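Local coordinates for ankyrin repeat domain protein (Legionella pneumophila subsp. pneumophila, PDB 6MCA) that is the bacterial effector AnkH, with ankyrin repeats and a cysteine protease-like region, that interacts with the host LARP7 component of the 7SK snRNP complex, at residues Asn120-Val126 with Phe149-Ile154; Ala156-His161 with Leu181-Phe186. All blocks are in the same frame, centred on the assembly; numbering follows the deposited sequence.

Helix 147-162 is common to both contacts. In contact 1 its first half meets the loop that leads into helix 126-131, within the ankyrin repeats; in contact 2 its second half meets the end of strand 178-182, part of a two-stranded hairpin. The centres of the two contacts lie about 12 Å apart and the contacts touch directly, Phe153 CD1 standing 3.5 Å from Leu181 CD1, so the two meet through Phe153 and Leu181. Contact 1 is almost wholly apolar, whereas contact 2 adds a lysine bonded to backbone carbonyls. A bound tartaric acid, probably from the crystallisation liquor, takes a hydrogen bond from Asn120 N at the edge of contact 1.

Contact 1: Asn120-Val126 with Phe149-Ile154; sequences NGLCVLV and FALDFI
The loop Asn120-Val126, within the ankyrin-repeat region, packs on helix 147-162 through Phe149, Ala150 and Phe153, which form a buried apolar patch with no hydrogen bond across it. Phe153 buries the largest area here. Its CG lies anti to the backbone N (chi1 176°), which carries the ring out from the helix to the loop backbone. Leu122 CA sits over the ring, 4.1 Å from its centroid and 11° off the normal, a CH-pi contact. The Leu122 side chain continues past the rim, where CD1 comes 3.7 Å from Phe153 CE2. At the ring edge, Asn120 O approaches Phe153 CE1 at 3.5 Å, while Gly121 O reaches Phe153 CD1 obliquely. Gly121 has a positive phi, a conformation readily taken by glycine.

One turn earlier, Phe149 receives Cys123: Cys123 CB is 3.5 Å from Phe149 CD2, and SG makes an oblique sulfur-aromatic contact, 4.6 Å from the ring centroid. With chi1 at 74°, SG is set between its own backbone N and carbonyl carbon. From there it both touches Ala150 CB at 3.6 Å and accepts a weak capping bond from Leu125 N, at the type I turn leading into helix 126-131. Leu125 CB and Val126 CG2 also close on the Ala150 methyl, and the Val126 and Ile154 side chains run antiparallel past one another, CG1 beside CG1.

Beyond the two segments, Leu125 reaches helix 134-142 and Val124 packs on helix 91-97, while His93 of that helix hydrogen-bonds to Leu122 O. Phe190 of helix 188-202 meets Phe153 edge-to-face. The contact thus has helices 91-97 and 134-142 on the loop side and, against Phe153, helix 188-202, the first after the hairpin.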
ATOM      1  N   ASN A 120       3.659  -7.223   9.151  1.00 39.69           N
ATOM      2  CA  ASN A 120       2.756  -6.084   9.246  1.00 33.29           C
ATOM      3  C   ASN A 120       1.295  -6.494   9.378  1.00 41.49           C
ATOM      4  O   ASN A 120       0.431  -5.618   9.492  1.00 41.56           O
ATOM      5  CB  ASN A 120       2.922  -5.177   8.023  1.00 37.69           C
ATOM      6  CG  ASN A 120       4.307  -4.571   7.930  1.00 51.77           C
ATOM      7  OD1 ASN A 120       4.945  -4.295   8.945  1.00 60.98           O
ATOM      8  ND2 ASN A 120       4.779  -4.364   6.707  1.00 53.83           N
ATOM      9  N   GLY A 121       1.000  -7.790   9.368  1.00 34.13           N
ATOM     10  CA  GLY A 121      -0.372  -8.254   9.429  1.00 37.13           C
ATOM     11  C   GLY A 121      -1.042  -8.437   8.088  1.00 40.39           C
ATOM     12  O   GLY A 121      -2.275  -8.506   8.033  1.00 37.59           O
ATOM     13  N   LEU A 122      -0.273  -8.522   7.005  1.00 36.50           N
ATOM     14  CA  LEU A 122      -0.818  -8.647   5.659  1.00 27.10           C
ATOM     15  C   LEU A 122      -0.974 -10.128   5.332  1.00 27.29           C
ATOM     16  O   LEU A 122       0.020 -10.852   5.215  1.00 30.27           O
ATOM     17  CB  LEU A 122       0.093  -7.946   4.653  1.00 34.32           C
ATOM     18  CG  LEU A 122      -0.439  -7.700   3.241  1.00 30.55           C
ATOM     19  CD1 LEU A 122       0.064  -6.366   2.717  1.00 27.30           C
ATOM     20  CD2 LEU A 122      -0.031  -8.829   2.307  1.00 41.51           C
ATOM     21  N   CYS A 123      -2.218 -10.577   5.181  1.00 30.63           N
ATOM     22  CA  CYS A 123      -2.494 -11.988   4.965  1.00 28.04           C
ATOM     23  C   CYS A 123      -2.367 -12.347   3.485  1.00 20.67           C
ATOM     24  O   CYS A 123      -2.131 -11.495   2.624  1.00 39.14           O
ATOM     25  CB  CYS A 123      -3.875 -12.350   5.508  1.00 32.72           C
ATOM     26  SG  CYS A 123      -5.269 -11.764   4.522  1.00 34.62           S
ATOM     27  N   VAL A 124      -2.537 -13.639   3.190  1.00 19.27           N
ATOM     28  CA  VAL A 124      -2.294 -14.160   1.847  1.00 23.80           C
ATOM     29  C   VAL A 124      -3.266 -13.569   0.833  1.00 22.74           C
ATOM     30  O   VAL A 124      -2.918 -13.384  -0.339  1.00 24.28           O
ATOM     31  CB  VAL A 124      -2.366 -15.702   1.876  1.00 27.24           C
ATOM     32  CG1 VAL A 124      -2.188 -16.288   0.483  1.00 18.96           C
ATOM     33  CG2 VAL A 124      -1.322 -16.263   2.830  1.00 30.55           C
ATOM     34  N   LEU A 125      -4.488 -13.245   1.261  1.00 26.18           N
ATOM     35  CA  LEU A 125      -5.534 -12.809   0.342  1.00 28.22           C
ATOM     36  C   LEU A 125      -5.435 -11.340  -0.056  1.00 24.13           C
ATOM     37  O   LEU A 125      -6.117 -10.936  -1.003  1.00 29.97           O
ATOM     38  CB  LEU A 125      -6.911 -13.057   0.964  1.00 20.07           C
ATOM     39  CG  LEU A 125      -7.604 -14.397   0.715  1.00 33.60           C
ATOM     40  CD1 LEU A 125      -8.862 -14.490   1.563  1.00 31.91           C
ATOM     41  CD2 LEU A 125      -7.934 -14.572  -0.756  1.00 20.72           C
ATOM     42  N   VAL A 126      -4.612 -10.543   0.628  1.00 19.54           N
ATOM     43  CA  VAL A 126      -4.679  -9.087   0.485  1.00 28.90           C
ATOM     44  C   VAL A 126      -4.393  -8.663  -0.951  1.00 24.57           C
ATOM     45  O   VAL A 126      -5.164  -7.914  -1.565  1.00 29.43           O
ATOM     46  CB  VAL A 126      -3.717  -8.408   1.475  1.00 26.74           C
ATOM     47  CG1 VAL A 126      -3.508  -6.948   1.097  1.00 27.82           C
ATOM     48  CG2 VAL A 126      -4.250  -8.525   2.894  1.00 25.12           C
ATOM     49  N   PHE A 149     -10.484 -11.030   6.990  1.00 37.25           N
ATOM     50  CA  PHE A 149      -9.171 -10.577   7.441  1.00 27.52           C
ATOM     51  C   PHE A 149      -8.542  -9.626   6.426  1.00 30.29           C
ATOM     52  O   PHE A 149      -8.095  -8.525   6.779  1.00 23.02           O
ATOM     53  CB  PHE A 149      -8.272 -11.791   7.686  1.00 37.00           C
ATOM     54  CG  PHE A 149      -6.980 -11.472   8.384  1.00 30.02           C
ATOM     55  CD1 PHE A 149      -6.816 -10.286   9.080  1.00 26.64           C
ATOM     56  CD2 PHE A 149      -5.927 -12.371   8.346  1.00 30.88           C
ATOM     57  CE1 PHE A 149      -5.624 -10.001   9.718  1.00 31.46           C
ATOM     58  CE2 PHE A 149      -4.734 -12.093   8.981  1.00 27.97           C
ATOM     59  CZ  PHE A 149      -4.583 -10.906   9.669  1.00 35.76           C
ATOM     60  N   ALA A 150      -8.504 -10.035   5.157  1.00 19.84           N
ATOM     61  CA  ALA A 150      -7.925  -9.191   4.117  1.00 23.60           C
ATOM     62  C   ALA A 150      -8.702  -7.890   3.969  1.00 29.65           C
ATOM     63  O   ALA A 150      -8.109  -6.807   3.868  1.00 26.96           O
ATOM     64  CB  ALA A 150      -7.885  -9.950   2.790  1.00 21.65           C
ATOM     65  N   LEU A 151     -10.036  -7.978   3.950  1.00 35.00           N
ATOM     66  CA  LEU A 151     -10.845  -6.771   3.792  1.00 24.22           C
ATOM     67  C   LEU A 151     -10.613  -5.794   4.938  1.00 28.70           C
ATOM     68  O   LEU A 151     -10.469  -4.585   4.714  1.00 27.38           O
ATOM     69  CB  LEU A 151     -12.325  -7.135   3.688  1.00 25.49           C
ATOM     70  CG  LEU A 151     -12.757  -7.913   2.443  1.00 35.32           C
ATOM     71  CD1 LEU A 151     -14.272  -8.049   2.400  1.00 36.13           C
ATOM     72  CD2 LEU A 151     -12.236  -7.245   1.181  1.00 24.44           C
ATOM     73  N   ASP A 152     -10.559  -6.299   6.174  1.00 29.35           N
ATOM     74  CA  ASP A 152     -10.365  -5.429   7.326  1.00 34.74           C
ATOM     75  C   ASP A 152      -8.975  -4.812   7.326  1.00 37.06           C
ATOM     76  O   ASP A 152      -8.821  -3.631   7.658  1.00 35.23           O
ATOM     77  CB  ASP A 152     -10.607  -6.205   8.620  1.00 34.98           C
ATOM     78  CG  ASP A 152     -12.046  -6.657   8.768  1.00 49.28           C
ATOM     79  OD1 ASP A 152     -12.933  -6.039   8.140  1.00 46.76           O
ATOM     80  OD2 ASP A 152     -12.292  -7.632   9.510  1.00 45.07           O
ATOM     81  N   PHE A 153      -7.949  -5.586   6.959  1.00 34.51           N
ATOM     82  CA  PHE A 153      -6.607  -5.018   6.861  1.00 31.72           C
ATOM     83  C   PHE A 153      -6.569  -3.891   5.837  1.00 32.86           C
ATOM     84  O   PHE A 153      -6.050  -2.800   6.113  1.00 26.20           O
ATOM     85  CB  PHE A 153      -5.592  -6.106   6.501  1.00 30.94           C
ATOM     86  CG  PHE A 153      -4.196  -5.585   6.286  1.00 32.09           C
ATOM     87  CD1 PHE A 153      -3.318  -5.460   7.350  1.00 36.40           C
ATOM     88  CD2 PHE A 153      -3.760  -5.220   5.021  1.00 31.26           C
ATOM     89  CE1 PHE A 153      -2.036  -4.978   7.160  1.00 31.39           C
ATOM     90  CE2 PHE A 153      -2.480  -4.736   4.825  1.00 33.27           C
ATOM     91  CZ  PHE A 153      -1.616  -4.617   5.895  1.00 35.79           C
ATOM     92  N   ILE A 154      -7.113  -4.141   4.642  1.00 25.95           N
ATOM     93  CA  ILE A 154      -7.100  -3.131   3.587  1.00 20.88           C
ATOM     94  C   ILE A 154      -7.833  -1.876   4.042  1.00 32.01           C
ATOM     95  O   ILE A 154      -7.339  -0.753   3.881  1.00 35.51           O
ATOM     96  CB  ILE A 154      -7.710  -3.699   2.293  1.00 32.18           C
ATOM     97  CG1 ILE A 154      -6.844  -4.834   1.746  1.00 24.50           C
ATOM     98  CG2 ILE A 154      -7.883  -2.596   1.255  1.00 14.82           C
ATOM     99  CD1 ILE A 154      -7.523  -5.652   0.667  1.00 25.77           C
TER

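Contact 2: Ala156-His161 with Leu181-Phe186; sequences AKLIGH and LDYEGF
Lys157 and Leu181 lie aslant each other, the lysine's aliphatic part running over the leucine while its amine goes on to the turn beyond. Lys157 CG is 3.9 Å from Leu181 CD1, and CD rests near Leu181 CG and CD2. Bends at chi2 (-65°) and chi3 (-62°) fold the chain round so that NZ arrives among carbonyl oxygens. It donates to Asp182 O at 3.0 Å, almost straight in line with that carbonyl (173°), and to Gly185 O in a bond modelled so short (2.5 Å from Lys157 NZ to Gly185 O) that its exact length is doubtful. A water accepts from Lys157 NZ and donates to Lys157 O and Tyr183 O, tying helix to turn; it also sits over the centre of one face of the His161 ring. That ring turns an edge to Gly185 O, with CE1 3.4 Å from the oxygen.

Tyr183 lies against the helix backbone: its CD1 is 3.5 Å from Gly160 CA, so the ring lies close on the helix at the glycine, and its ring edge faces Ala156 O. Ala156 CB fills in beside Leu181 CD1 at 3.9 Å. In the turn, Glu184 N donates to Asp182 OD1 from above the carboxylate plane.

Trp349 stacks on His161, and Ile413 of helix 404-421 touches both Ala156 and Tyr183. The whole is a helix packed against the end of a beta-hairpin, whose second strand runs out through an Asx turn.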
ATOM      1  N   ALA A 156      -8.554  -0.812   7.140  1.00 26.85           N
ATOM      2  CA  ALA A 156      -7.891  -0.123   8.240  1.00 26.24           C
ATOM      3  C   ALA A 156      -6.675   0.653   7.753  1.00 26.26           C
ATOM      4  O   ALA A 156      -6.460   1.800   8.165  1.00 30.19           O
ATOM      5  CB  ALA A 156      -7.491  -1.125   9.323  1.00 33.02           C
ATOM      6  N   LYS A 157      -5.870   0.051   6.871  1.00 26.93           N
ATOM      7  CA  LYS A 157      -4.717   0.765   6.331  1.00 30.07           C
ATOM      8  C   LYS A 157      -5.154   1.978   5.518  1.00 30.97           C
ATOM      9  O   LYS A 157      -4.585   3.071   5.660  1.00 32.12           O
ATOM     10  CB  LYS A 157      -3.871  -0.177   5.474  1.00 26.01           C
ATOM     11  CG  LYS A 157      -3.120  -1.236   6.263  1.00 25.94           C
ATOM     12  CD  LYS A 157      -2.070  -0.618   7.169  1.00 36.14           C
ATOM     13  CE  LYS A 157      -1.010   0.119   6.366  1.00 31.31           C
ATOM     14  NZ  LYS A 157      -0.107   0.908   7.247  1.00 40.47           N
ATOM     15  N   LEU A 158      -6.172   1.808   4.669  1.00 33.87           N
ATOM     16  CA  LEU A 158      -6.642   2.915   3.844  1.00 32.74           C
ATOM     17  C   LEU A 158      -7.194   4.046   4.701  1.00 33.60           C
ATOM     18  O   LEU A 158      -6.985   5.224   4.393  1.00 29.25           O
ATOM     19  CB  LEU A 158      -7.700   2.418   2.858  1.00 27.29           C
ATOM     20  CG  LEU A 158      -8.228   3.439   1.850  1.00 32.59           C
ATOM     21  CD1 LEU A 158      -7.094   3.982   0.995  1.00 28.78           C
ATOM     22  CD2 LEU A 158      -9.309   2.819   0.980  1.00 28.31           C
ATOM     23  N   ILE A 159      -7.891   3.712   5.788  1.00 29.14           N
ATOM     24  CA  ILE A 159      -8.429   4.746   6.665  1.00 24.18           C
ATOM     25  C   ILE A 159      -7.306   5.455   7.409  1.00 29.59           C
ATOM     26  O   ILE A 159      -7.301   6.687   7.520  1.00 29.59           O
ATOM     27  CB  ILE A 159      -9.463   4.141   7.630  1.00 31.53           C
ATOM     28  CG1 ILE A 159     -10.831   4.061   6.952  1.00 25.46           C
ATOM     29  CG2 ILE A 159      -9.542   4.952   8.916  1.00 21.06           C
ATOM     30  CD1 ILE A 159     -11.908   3.487   7.829  1.00 42.26           C
ATOM     31  N   GLY A 160      -6.337   4.696   7.926  1.00 20.89           N
ATOM     32  CA  GLY A 160      -5.217   5.316   8.612  1.00 32.73           C
ATOM     33  C   GLY A 160      -4.433   6.257   7.718  1.00 28.52           C
ATOM     34  O   GLY A 160      -3.924   7.283   8.175  1.00 32.67           O
ATOM     35  N   HIS A 161      -4.334   5.927   6.430  1.00 33.16           N
ATOM     36  CA  HIS A 161      -3.603   6.798   5.514  1.00 23.13           C
ATOM     37  C   HIS A 161      -4.438   8.004   5.090  1.00 26.91           C
ATOM     38  O   HIS A 161      -3.963   9.143   5.143  1.00 34.28           O
ATOM     39  CB  HIS A 161      -3.142   6.004   4.292  1.00 26.60           C
ATOM     40  CG  HIS A 161      -1.987   5.092   4.567  1.00 32.29           C
ATOM     41  ND1 HIS A 161      -0.898   5.478   5.321  1.00 31.17           N
ATOM     42  CD2 HIS A 161      -1.749   3.814   4.188  1.00 30.33           C
ATOM     43  CE1 HIS A 161      -0.041   4.476   5.395  1.00 35.81           C
ATOM     44  NE2 HIS A 161      -0.532   3.455   4.717  1.00 40.85           N
ATOM     45  N   LEU A 181      -2.011  -3.247  14.132  1.00 43.48           N
ATOM     46  CA  LEU A 181      -1.834  -2.675  12.807  1.00 43.22           C
ATOM     47  C   LEU A 181      -1.390  -1.234  12.986  1.00 43.22           C
ATOM     48  O   LEU A 181      -2.020  -0.476  13.734  1.00 48.89           O
ATOM     49  CB  LEU A 181      -3.134  -2.748  11.993  1.00 43.30           C
ATOM     50  CG  LEU A 181      -3.190  -2.083  10.614  1.00 52.87           C
ATOM     51  CD1 LEU A 181      -4.024  -2.925   9.668  1.00 38.48           C
ATOM     52  CD2 LEU A 181      -3.759  -0.671  10.695  1.00 38.00           C
ATOM     53  N   ASP A 182      -0.310  -0.865  12.304  1.00 41.46           N
ATOM     54  CA  ASP A 182       0.286   0.460  12.432  1.00 46.08           C
ATOM     55  C   ASP A 182      -0.353   1.389  11.405  1.00 37.50           C
ATOM     56  O   ASP A 182      -0.184   1.200  10.196  1.00 43.37           O
ATOM     57  CB  ASP A 182       1.799   0.378  12.244  1.00 40.36           C
ATOM     58  CG  ASP A 182       2.493   1.702  12.495  1.00 39.37           C
ATOM     59  OD1 ASP A 182       1.847   2.629  13.029  1.00 49.16           O
ATOM     60  OD2 ASP A 182       3.691   1.813  12.159  1.00 45.38           O
ATOM     61  N   TYR A 183      -1.088   2.393  11.892  1.00 32.26           N
ATOM     62  CA  TYR A 183      -1.691   3.380  11.001  1.00 33.65           C
ATOM     63  C   TYR A 183      -0.642   4.108  10.171  1.00 42.09           C
ATOM     64  O   TYR A 183      -0.913   4.500   9.031  1.00 43.59           O
ATOM     65  CB  TYR A 183      -2.495   4.400  11.811  1.00 32.32           C
ATOM     66  CG  TYR A 183      -3.894   3.968  12.190  1.00 39.45           C
ATOM     67  CD1 TYR A 183      -4.660   3.185  11.337  1.00 30.16           C
ATOM     68  CD2 TYR A 183      -4.452   4.357  13.401  1.00 43.70           C
ATOM     69  CE1 TYR A 183      -5.943   2.800  11.683  1.00 33.37           C
ATOM     70  CE2 TYR A 183      -5.731   3.975  13.755  1.00 44.44           C
ATOM     71  CZ  TYR A 183      -6.472   3.197  12.893  1.00 39.01           C
ATOM     72  OH  TYR A 183      -7.746   2.817  13.245  1.00 44.75           O
ATOM     73  N   GLU A 184       0.556   4.296  10.724  1.00 39.89           N
ATOM     74  CA  GLU A 184       1.584   5.119  10.102  1.00 38.99           C
ATOM     75  C   GLU A 184       2.588   4.322   9.281  1.00 36.27           C
ATOM     76  O   GLU A 184       3.416   4.926   8.592  1.00 38.48           O
ATOM     77  CB  GLU A 184       2.327   5.920  11.179  1.00 38.59           C
ATOM     78  CG  GLU A 184       1.404   6.548  12.214  1.00 53.12           C
ATOM     79  CD  GLU A 184       2.158   7.177  13.370  1.00 58.94           C
ATOM     80  OE1 GLU A 184       2.901   8.154  13.137  1.00 62.17           O
ATOM     81  OE2 GLU A 184       2.005   6.695  14.513  1.00 59.45           O
ATOM     82  N   GLY A 185       2.538   2.993   9.333  1.00 34.11           N
ATOM     83  CA  GLY A 185       3.476   2.191   8.564  1.00 36.03           C
ATOM     84  C   GLY A 185       3.164   2.264   7.080  1.00 37.27           C
ATOM     85  O   GLY A 185       2.017   2.065   6.661  1.00 40.67           O
ATOM     86  N   PHE A 186       4.184   2.551   6.277  1.00 36.01           N
ATOM     87  CA  PHE A 186       4.031   2.676   4.834  1.00 33.47           C
ATOM     88  C   PHE A 186       4.529   1.410   4.149  1.00 27.82           C
ATOM     89  O   PHE A 186       5.627   0.928   4.444  1.00 31.49           O
ATOM     90  CB  PHE A 186       4.792   3.894   4.304  1.00 27.38           C
ATOM     91  CG  PHE A 186       4.721   4.047   2.811  1.00 33.42           C
ATOM     92  CD1 PHE A 186       3.607   4.612   2.212  1.00 29.30           C
ATOM     93  CD2 PHE A 186       5.766   3.624   2.006  1.00 28.56           C
ATOM     94  CE1 PHE A 186       3.537   4.753   0.838  1.00 27.61           C
ATOM     95  CE2 PHE A 186       5.702   3.762   0.631  1.00 34.68           C
ATOM     96  CZ  PHE A 186       4.586   4.328   0.047  1.00 22.85           C
TER
HETATM   97  O   HOH W   1      -2.474   2.902   7.500  1.00 30.26           O